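Local structure of TgTwinScan_2721 - E2 domain (Toxoplasma gondii, 2F4Z) at residues S66-G71 against R76-I81; M111-K116 against P120-Q125; A156-T161 against K170-N175. The protein probably acts as a ubiquitin-conjugating (E2) enzyme, carrying activated ubiquitin as a thioester on its way to substrate proteins, although its specific cellular role is not established. One frame throughout, in Å; residues are numbered along the deposited sequence.

Interaction 1 (S66-G71 against R76-I81)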
loop_
_atom_site.group_PDB
_atom_site.type_symbol
_atom_site.label_atom_id
_atom_site.label_comp_id
_atom_site.label_asym_id
_atom_site.label_seq_id
_atom_site.Cartn_x
_atom_site.Cartn_y
_atom_site.Cartn_z
ATOM N N SER A 66 -6.941 5.909 13.618
ATOM C CA SER A 66 -6.118 7.066 13.930
ATOM C C SER A 66 -4.960 6.657 14.822
ATOM O O SER A 66 -4.874 5.502 15.211
ATOM C CB SER A 66 -6.932 8.208 14.600
ATOM O OG SER A 66 -7.399 7.832 15.912
ATOM N N ALA A 67 -4.112 7.628 15.174
ATOM C CA ALA A 67 -2.833 7.342 15.815
ATOM C C ALA A 67 -2.327 8.584 16.550
ATOM O O ALA A 67 -2.651 9.731 16.184
ATOM C CB ALA A 67 -1.809 6.820 14.777
ATOM N N GLN A 68 -1.551 8.344 17.591
ATOM C CA GLN A 68 -0.891 9.395 18.306
ATOM C C GLN A 68 0.442 8.891 18.694
ATOM O O GLN A 68 0.567 7.704 19.025
ATOM C CB GLN A 68 -1.593 9.665 19.625
ATOM C CG GLN A 68 -2.932 10.210 19.422
ATOM C CD GLN A 68 -3.724 10.256 20.693
ATOM O OE1 GLN A 68 -3.347 9.676 21.736
ATOM N NE2 GLN A 68 -4.843 10.945 20.616
ATOM N N ILE A 69 1.411 9.797 18.764
ATOM C CA ILE A 69 2.649 9.438 19.376
ATOM C C ILE A 69 2.487 9.431 20.877
ATOM O O ILE A 69 1.524 9.981 21.399
ATOM C CB ILE A 69 3.937 10.195 18.847
ATOM C CG1 ILE A 69 4.315 11.342 19.739
ATOM C CG2 ILE A 69 3.873 10.517 17.324
ATOM C CD1 ILE A 69 5.533 12.030 19.240
ATOM N N VAL A 70 3.408 8.733 21.539
ATOM C CA VAL A 70 3.368 8.468 22.951
ATOM C C VAL A 70 4.618 8.988 23.642
ATOM O O VAL A 70 5.739 8.678 23.244
ATOM C CB VAL A 70 3.224 6.953 23.196
ATOM C CG1 VAL A 70 3.477 6.603 24.690
ATOM C CG2 VAL A 70 1.849 6.493 22.733
ATOM N N GLY A 71 4.433 9.819 24.660
ATOM C CA GLY A 71 5.549 10.242 25.549
ATOM C C GLY A 71 6.572 11.131 24.859
ATOM O O GLY A 71 7.768 11.117 25.245
ATOM N N ARG A 76 7.167 5.459 19.229
ATOM C CA ARG A 76 6.184 4.789 20.063
ATOM C C ARG A 76 4.827 5.446 19.830
ATOM O O ARG A 76 4.652 6.660 20.049
ATOM C CB ARG A 76 6.626 4.832 21.538
ATOM C CG ARG A 76 5.714 4.009 22.456
ATOM C CD ARG A 76 5.784 2.497 22.088
ATOM N NE ARG A 76 5.111 1.668 23.074
ATOM C CZ ARG A 76 5.705 1.116 24.126
ATOM N NH1 ARG A 76 4.980 0.376 24.955
ATOM N NH2 ARG A 76 7.004 1.300 24.356
ATOM N N TRP A 77 3.892 4.691 19.284
ATOM C CA TRP A 77 2.579 5.256 18.948
ATOM C C TRP A 77 1.481 4.443 19.595
ATOM O O TRP A 77 1.658 3.267 19.988
ATOM C CB TRP A 77 2.289 5.202 17.432
ATOM C CG TRP A 77 3.082 6.058 16.448
ATOM C CD1 TRP A 77 4.292 6.676 16.649
ATOM C CD2 TRP A 77 2.736 6.292 15.081
ATOM N NE1 TRP A 77 4.714 7.292 15.489
ATOM C CE2 TRP A 77 3.773 7.076 14.510
ATOM C CE3 TRP A 77 1.646 5.919 14.279
ATOM C CZ2 TRP A 77 3.760 7.486 13.157
ATOM C CZ3 TRP A 77 1.625 6.339 12.935
ATOM C CH2 TRP A 77 2.670 7.127 12.396
ATOM N N ARG A 78 0.321 5.053 19.628
ATOM C CA ARG A 78 -0.913 4.414 20.012
ATOM C C ARG A 78 -1.805 4.457 18.767
ATOM O O ARG A 78 -1.862 5.510 18.114
ATOM C CB ARG A 78 -1.527 5.251 21.103
ATOM C CG ARG A 78 -2.431 4.554 21.977
ATOM C CD ARG A 78 -2.974 5.610 22.974
ATOM N NE ARG A 78 -1.966 6.055 23.945
ATOM C CZ ARG A 78 -1.598 5.334 25.005
ATOM N NH1 ARG A 78 -2.151 4.122 25.209
ATOM N NH2 ARG A 78 -0.685 5.815 25.856
ATOM N N GLY A 79 -2.376 3.305 18.379
ATOM C CA GLY A 79 -3.300 3.213 17.254
ATOM C C GLY A 79 -4.720 3.080 17.801
ATOM O O GLY A 79 -4.905 2.597 18.911
ATOM N N PHE A 80 -5.700 3.567 17.034
ATOM C CA PHE A 80 -7.119 3.540 17.403
ATOM C C PHE A 80 -7.846 3.033 16.221
ATOM O O PHE A 80 -7.594 3.483 15.114
ATOM C CB PHE A 80 -7.660 4.944 17.746
ATOM C CG PHE A 80 -6.925 5.555 18.882
ATOM C CD1 PHE A 80 -5.929 6.503 18.663
ATOM C CD2 PHE A 80 -7.126 5.074 20.165
ATOM C CE1 PHE A 80 -5.225 6.992 19.726
ATOM C CE2 PHE A 80 -6.402 5.545 21.204
ATOM C CZ PHE A 80 -5.472 6.519 20.986
ATOM N N ILE A 81 -8.761 2.105 16.452
ATOM C CA ILE A 81 -9.491 1.436 15.374
ATOM C C ILE A 81 -10.925 1.299 15.833
ATOM O O ILE A 81 -11.174 0.950 16.981
ATOM C CB ILE A 81 -8.821 0.029 15.095
ATOM C CG1 ILE A 81 -7.461 0.246 14.421
ATOM C CG2 ILE A 81 -9.666 -0.867 14.194
ATOM C CD1 ILE A 81 -6.636 -1.067 14.283
#
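Ala67 rests its CB 3.6 Å from CE3 of Trp77 within the antiparallel beta hairpin that opens the four-stranded sheet of the ubiquitin-conjugating fold. The strand axes approach to 4.5 Å, and the register follows from the backbone bonds. Ser66 with Phe80 and Gln68 with Arg78 are hydrogen-bonded pairs, each exchanging two N-H···O bonds, while Ala67 with Gly79 is a non-hydrogen-bonded pair between them. Among these bonds, Arg78 N to Gln68 O is short at 2.7 Å and almost linear, with 169° at the hydrogen. A fifth bond, Val70 N to Arg76 O at 2.8 Å, extends the pairing toward the turn.

The tight side is the one around the buried indole of Trp77. Ala67 CB meets its six-membered ring, and Ile69 CG2 comes to 3.8 Å from Trp77 NE1, both at oblique angles. Leu41 and Ile44 of helix 33-46 pack against these residues, and the indole N-H is bonded to Ile74 O.

Ser66, Gln68, Arg78 and Phe80 occupy the other, more solvent-accessible face, where packing is looser. The Gln68 chain runs past the rim of the Phe80 ring, its CG in the ring plane and its CD 3.7 Å from CE1, with amide and ring planes 73° apart. Val70 CG2 lies against Arg78 CB. The guanidinium of Arg76 reaches Asp97 through a salt bridge from NE. At the far end, Ser66 OG stands between its own N and carbonyl carbon (chi1 67°), which brings it 3.4 Å from Phe80 CD1.

Interaction 2 (M111-K116 against P120-Q125); sequences MKFVTK and PNISSQ. With GOL (glycerol), chain C.
Between Lys116 and Gln125 sits a glycerol, probably from the crystallisation liquor, that spans the two segments where their own polar groups make no direct bond. Its pose is doubtful in detail, because the model sets its C3 too near Phe113 O. As modelled, it links a main-chain carbonyl from each segment, O2 donating to Gln125 O at 2.8 Å and O3 to Thr115 O at a longer 3.3 Å. Lys116 flanks it: the bend at chi2 (-60°) carries CD to 3.5 Å from Ser124 O, and a second bend at chi4 turns NZ. Trp186 of helix 176-190 touches both Lys116 and Ser124.

Deeper in, the contact is apolar and pairs Phe113 with Ile122. Phe113 ends the last strand of the E2 sheet, and Ile122 directly follows the family's His-Pro-Asn motif, His119-Pro120-Asn121, which in E2 enzymes precedes the active-site cysteine. Ile122 CD1 lies over one face of the Phe113 ring, 3.9 Å from the centroid and 25° off the normal, a CH-pi contact displaced toward the rim. The nearest ring atom is CE1, 3.6 Å from Ile122 CD1, and the two side chains cross at about a right angle. A second branch takes part, since Ile122 CG2 reaches 3.9 Å from Phe113 CD1. Both branches can touch because CG2 is anti to the backbone N of Ile122 and CG1 lies beside it.

Helix 144-156 backs the pair, with Ile151 against Phe113 and Leu155 against Ile122. Asn121 itself turns elsewhere, its OD1 accepting a hydrogen bond from Val159 N. Within 120-125, Gln125 N makes a weak bond to Ser123 OG, 3.4 Å away, a hydroxyl also bonded to Thr126 OG1.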
loop_
_atom_site.group_PDB
_atom_site.type_symbol
_atom_site.label_atom_id
_atom_site.label_comp_id
_atom_site.label_asym_id
_atom_site.label_seq_id
_atom_site.Cartn_x
_atom_site.Cartn_y
_atom_site.Cartn_z
ATOM N N MET A 111 2.776 -4.371 16.574
ATOM C CA MET A 111 1.470 -3.907 17.016
ATOM C C MET A 111 0.831 -4.978 17.845
ATOM O O MET A 111 1.000 -6.179 17.570
ATOM C CB MET A 111 0.607 -3.578 15.805
ATOM C CG MET A 111 1.197 -2.449 14.949
ATOM S SD MET A 111 -0.078 -1.900 13.840
ATOM C CE MET A 111 0.719 -0.631 12.868
ATOM N N LYS A 112 0.152 -4.560 18.900
ATOM C CA LYS A 112 -0.701 -5.477 19.696
ATOM C C LYS A 112 -1.885 -4.694 20.251
ATOM O O LYS A 112 -1.792 -3.481 20.388
ATOM C CB LYS A 112 0.076 -6.099 20.855
ATOM C CG LYS A 112 0.582 -5.085 21.848
ATOM C CD LYS A 112 1.314 -5.761 22.949
ATOM C CE LYS A 112 2.018 -4.674 23.775
ATOM N NZ LYS A 112 2.519 -5.172 25.087
ATOM N N PHE A 113 -3.003 -5.379 20.531
ATOM C CA PHE A 113 -4.128 -4.728 21.178
ATOM C C PHE A 113 -3.806 -4.422 22.623
ATOM O O PHE A 113 -3.221 -5.262 23.352
ATOM C CB PHE A 113 -5.405 -5.562 21.055
ATOM C CG PHE A 113 -6.091 -5.427 19.691
ATOM C CD1 PHE A 113 -5.519 -5.982 18.538
ATOM C CD2 PHE A 113 -7.322 -4.784 19.586
ATOM C CE1 PHE A 113 -6.178 -5.829 17.276
ATOM C CE2 PHE A 113 -7.984 -4.662 18.395
ATOM C CZ PHE A 113 -7.427 -5.209 17.217
ATOM N N VAL A 114 -4.115 -3.201 23.027
ATOM C CA VAL A 114 -4.144 -2.860 24.468
ATOM C C VAL A 114 -5.559 -3.165 24.993
ATOM O O VAL A 114 -5.682 -3.852 25.995
ATOM C CB VAL A 114 -3.765 -1.387 24.688
ATOM C CG1 VAL A 114 -4.077 -0.930 26.138
ATOM C CG2 VAL A 114 -2.295 -1.201 24.292
ATOM N N THR A 115 -6.607 -2.693 24.300
ATOM C CA THR A 115 -8.012 -3.012 24.634
ATOM C C THR A 115 -8.262 -4.542 24.567
ATOM O O THR A 115 -7.916 -5.185 23.559
ATOM C CB THR A 115 -8.955 -2.385 23.627
ATOM O OG1 THR A 115 -8.710 -0.969 23.514
ATOM C CG2 THR A 115 -10.434 -2.659 23.988
ATOM N N LYS A 116 -8.827 -5.129 25.638
ATOM C CA LYS A 116 -9.274 -6.551 25.620
ATOM C C LYS A 116 -10.283 -6.804 24.512
ATOM O O LYS A 116 -11.273 -6.058 24.312
ATOM C CB LYS A 116 -9.843 -6.987 27.001
ATOM C CG LYS A 116 -8.841 -7.150 28.155
ATOM C CD LYS A 116 -7.786 -8.244 27.780
ATOM C CE LYS A 116 -6.972 -8.860 28.956
ATOM N NZ LYS A 116 -6.136 -7.887 29.785
ATOM N N PRO A 120 -10.568 -14.845 17.332
ATOM C CA PRO A 120 -9.662 -16.007 17.213
ATOM C C PRO A 120 -8.223 -15.637 16.835
ATOM O O PRO A 120 -7.274 -16.287 17.275
ATOM C CB PRO A 120 -10.311 -16.850 16.101
ATOM C CG PRO A 120 -11.202 -15.864 15.305
ATOM C CD PRO A 120 -11.677 -14.878 16.343
ATOM N N ASN A 121 -8.068 -14.530 16.117
ATOM C CA ASN A 121 -6.756 -14.028 15.631
ATOM C C ASN A 121 -6.015 -12.978 16.493
ATOM O O ASN A 121 -4.968 -12.422 16.111
ATOM C CB ASN A 121 -6.976 -13.604 14.170
ATOM C CG ASN A 121 -7.666 -14.731 13.355
ATOM O OD1 ASN A 121 -8.742 -14.548 12.799
ATOM N ND2 ASN A 121 -7.017 -15.926 13.309
ATOM N N ILE A 122 -6.522 -12.779 17.717
ATOM C CA ILE A 122 -5.914 -11.910 18.699
ATOM C C ILE A 122 -5.900 -12.619 20.024
ATOM O O ILE A 122 -6.925 -13.187 20.440
ATOM C CB ILE A 122 -6.734 -10.559 18.866
ATOM C CG1 ILE A 122 -7.139 -9.997 17.494
ATOM C CG2 ILE A 122 -5.983 -9.592 19.868
ATOM C CD1 ILE A 122 -8.182 -8.813 17.470
ATOM N N SER A 123 -4.764 -12.610 20.694
ATOM C CA SER A 123 -4.681 -13.226 22.002
ATOM C C SER A 123 -5.593 -12.498 23.030
ATOM O O SER A 123 -5.500 -11.255 23.200
ATOM C CB SER A 123 -3.249 -13.228 22.453
ATOM O OG SER A 123 -3.159 -13.681 23.781
ATOM N N SER A 124 -6.494 -13.275 23.671
ATOM C CA SER A 124 -7.485 -12.721 24.647
ATOM C C SER A 124 -6.783 -12.309 25.894
ATOM O O SER A 124 -7.303 -11.499 26.659
ATOM C CB SER A 124 -8.594 -13.715 25.008
ATOM O OG SER A 124 -8.020 -14.883 25.570
ATOM N N GLN A 125 -5.569 -12.820 26.071
ATOM C CA GLN A 125 -4.798 -12.576 27.270
ATOM C C GLN A 125 -3.798 -11.442 27.155
ATOM O O GLN A 125 -3.684 -10.640 28.088
ATOM C CB GLN A 125 -4.072 -13.873 27.657
ATOM C CG GLN A 125 -5.012 -15.040 27.932
ATOM C CD GLN A 125 -4.263 -16.282 28.435
ATOM O OE1 GLN A 125 -3.663 -16.271 29.535
ATOM N NE2 GLN A 125 -4.283 -17.361 27.628
HETATM C C1 GOL C . -3.232 -6.742 27.110
HETATM O O1 GOL C . -3.417 -5.740 28.101
HETATM C C2 GOL C . -4.621 -7.143 26.620
HETATM O O2 GOL C . -4.824 -8.526 26.716
HETATM C C3 GOL C . -4.867 -6.686 25.190
HETATM O O3 GOL C . -5.762 -7.489 24.442
#

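Interaction 3 (A156-T161 against K170-N175); sequences ADPVPT and KMMIEN
Met172 lays its thioether across the ring of Pro160, with SD 3.6 Å from CG and the side chain crossing the proline at about a right angle. Its terminal methyl carries on to a second proline: Met172 CE is 3.6 Å from Pro158 CB, and it also remains within 3.9 Å of Pro160 CG. One side chain therefore touches both prolines of the Pro-Val-Pro run. This reach has a torsional basis. With CG anti to the backbone N (chi1 -153°) and chi2 at -176°, the chain leaves helix 166-174 fully extended. Pro158 and Pro160 both direct their CB toward the helix, whereas the intervening Val159 directs its own away, a consequence of the extended backbone between the prolines.

Ile173, the next residue of the helix, adds a looser contact, its CG1 4.3 Å from Pro160 CB. In fold terms, the pairing joins the segment leaving helix 144-156 to the last turn of helix 166-174, in the C-terminal helical part of the E2 domain. Pro120, in the loop before helix 144-156, also meets the sulfur, and Phe179 of helix 176-190 touches the same side chain. Asn175 marks the junction of the last two helices, where its OD1 caps Leu178 N.

The pairs that meet here are carbon with carbon and carbon with sulfur, and together they bury 177 Å². Such chemistry imposes no donor-acceptor direction, which suggests that the fit of Met172 against the two prolines depends on shape and van der Waals contact rather than on directed bonds, in a contact that stays near the surface.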
loop_
_atom_site.group_PDB
_atom_site.type_symbol
_atom_site.label_atom_id
_atom_site.label_comp_id
_atom_site.label_asym_id
_atom_site.label_seq_id
_atom_site.Cartn_x
_atom_site.Cartn_y
_atom_site.Cartn_z
ATOM N N ALA A 156 -13.331 -7.776 10.819
ATOM C CA ALA A 156 -14.501 -8.097 9.994
ATOM C C ALA A 156 -14.463 -9.517 9.380
ATOM O O ALA A 156 -15.454 -9.987 8.840
ATOM C CB ALA A 156 -14.708 -7.050 8.945
ATOM N N ASP A 157 -13.331 -10.208 9.488
ATOM C CA ASP A 157 -13.224 -11.529 8.920
ATOM C C ASP A 157 -12.410 -12.475 9.787
ATOM O O ASP A 157 -11.294 -12.826 9.449
ATOM C CB ASP A 157 -12.776 -11.453 7.451
ATOM C CG ASP A 157 -13.975 -11.313 6.482
ATOM O OD1 ASP A 157 -14.337 -10.165 6.040
ATOM O OD2 ASP A 157 -14.602 -12.365 6.201
ATOM N N PRO A 158 -12.987 -12.889 10.936
ATOM C CA PRO A 158 -12.382 -13.840 11.855
ATOM C C PRO A 158 -12.117 -15.213 11.221
ATOM O O PRO A 158 -12.970 -15.743 10.488
ATOM C CB PRO A 158 -13.433 -13.973 12.961
ATOM C CG PRO A 158 -14.205 -12.730 12.883
ATOM C CD PRO A 158 -14.291 -12.417 11.439
ATOM N N VAL A 159 -10.942 -15.762 11.517
ATOM C CA VAL A 159 -10.463 -17.025 10.962
ATOM C C VAL A 159 -10.125 -18.018 12.078
ATOM O O VAL A 159 -9.057 -17.948 12.698
ATOM C CB VAL A 159 -9.253 -16.784 10.019
ATOM C CG1 VAL A 159 -8.298 -17.968 10.024
ATOM C CG2 VAL A 159 -9.726 -16.453 8.606
ATOM N N PRO A 160 -11.062 -18.931 12.370
ATOM C CA PRO A 160 -10.856 -19.992 13.374
ATOM C C PRO A 160 -9.658 -20.830 13.041
ATOM O O PRO A 160 -8.861 -21.178 13.933
ATOM C CB PRO A 160 -12.105 -20.865 13.232
ATOM C CG PRO A 160 -13.130 -19.992 12.587
ATOM C CD PRO A 160 -12.412 -18.960 11.772
ATOM N N THR A 161 -9.561 -21.116 11.735
ATOM C CA THR A 161 -8.617 -22.063 11.098
ATOM C C THR A 161 -7.157 -21.851 11.494
ATOM O O THR A 161 -6.397 -22.820 11.640
ATOM C CB THR A 161 -8.661 -21.923 9.562
ATOM O OG1 THR A 161 -7.734 -20.897 9.181
ATOM C CG2 THR A 161 -10.087 -21.571 9.037
ATOM N N LYS A 170 -11.439 -22.520 19.733
ATOM C CA LYS A 170 -12.250 -23.670 20.179
ATOM C C LYS A 170 -13.740 -23.338 20.300
ATOM O O LYS A 170 -14.603 -24.077 19.778
ATOM C CB LYS A 170 -11.737 -24.203 21.501
ATOM C CG LYS A 170 -12.296 -25.586 21.831
ATOM C CD LYS A 170 -11.304 -26.377 22.678
ATOM C CE LYS A 170 -11.464 -26.112 24.165
ATOM N NZ LYS A 170 -12.438 -27.062 24.795
ATOM N N MET A 171 -14.044 -22.213 20.968
ATOM C CA MET A 171 -15.430 -21.769 21.136
ATOM C C MET A 171 -16.125 -21.450 19.827
ATOM O O MET A 171 -17.331 -21.530 19.711
ATOM C CB MET A 171 -15.510 -20.519 22.053
ATOM C CG MET A 171 -16.861 -19.823 21.956
ATOM S SD MET A 171 -17.075 -18.407 23.027
ATOM C CE MET A 171 -16.388 -19.027 24.554
ATOM N N MET A 172 -15.368 -21.020 18.842
ATOM C CA MET A 172 -15.972 -20.483 17.634
ATOM C C MET A 172 -16.430 -21.656 16.750
ATOM O O MET A 172 -17.278 -21.507 15.847
ATOM C CB MET A 172 -14.933 -19.646 16.914
ATOM C CG MET A 172 -15.488 -18.575 16.064
ATOM S SD MET A 172 -14.100 -17.776 15.216
ATOM C CE MET A 172 -15.123 -16.942 14.022
ATOM N N ILE A 173 -15.825 -22.809 17.030
ATOM C CA ILE A 173 -16.089 -24.076 16.329
ATOM C C ILE A 173 -17.303 -24.773 17.023
ATOM O O ILE A 173 -18.387 -24.898 16.436
ATOM C CB ILE A 173 -14.766 -24.955 16.289
ATOM C CG1 ILE A 173 -13.642 -24.222 15.514
ATOM C CG2 ILE A 173 -15.011 -26.353 15.727
ATOM C CD1 ILE A 173 -12.188 -24.731 15.822
ATOM N N GLU A 174 -17.112 -25.165 18.280
ATOM C CA GLU A 174 -18.161 -25.702 19.146
ATOM C C GLU A 174 -19.474 -24.871 19.193
ATOM O O GLU A 174 -20.612 -25.414 19.092
ATOM C CB GLU A 174 -17.591 -25.811 20.561
ATOM C CG GLU A 174 -16.292 -26.659 20.710
ATOM C CD GLU A 174 -15.859 -26.718 22.166
ATOM O OE1 GLU A 174 -16.565 -26.074 22.979
ATOM O OE2 GLU A 174 -14.847 -27.385 22.521
ATOM N N ASN A 175 -19.341 -23.551 19.337
ATOM C CA ASN A 175 -20.500 -22.747 19.617
ATOM C C ASN A 175 -20.251 -21.346 19.126
ATOM O O ASN A 175 -19.840 -20.447 19.896
ATOM C CB ASN A 175 -20.839 -22.778 21.132
ATOM C CG ASN A 175 -22.160 -22.095 21.466
ATOM O OD1 ASN A 175 -22.700 -21.343 20.676
ATOM N ND2 ASN A 175 -22.674 -22.342 22.673
#

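In the fold
From the N terminus, interaction 1 closes first, a hairpin at the edge of the sheet whose two segments are separated by four residues. Interaction 2 follows, closing the short connection after the last strand, 110-113, so both reach the same sheet from different strands, their centres 16 Å apart and their nearest atoms about 5 Å apart. Interaction 3 comes last, folding helix 166-174 back on the segment after helix 144-156. The three are in series along the chain; none encloses or crosses another. Interactions 2 and 3 touch in space, with Pro120 CG 3.5 Å from Met172 SD, which ties the loop after strand 110-113 to helix 166-174. Interactions 1 and 3 lie on opposite sides of the chain's centre.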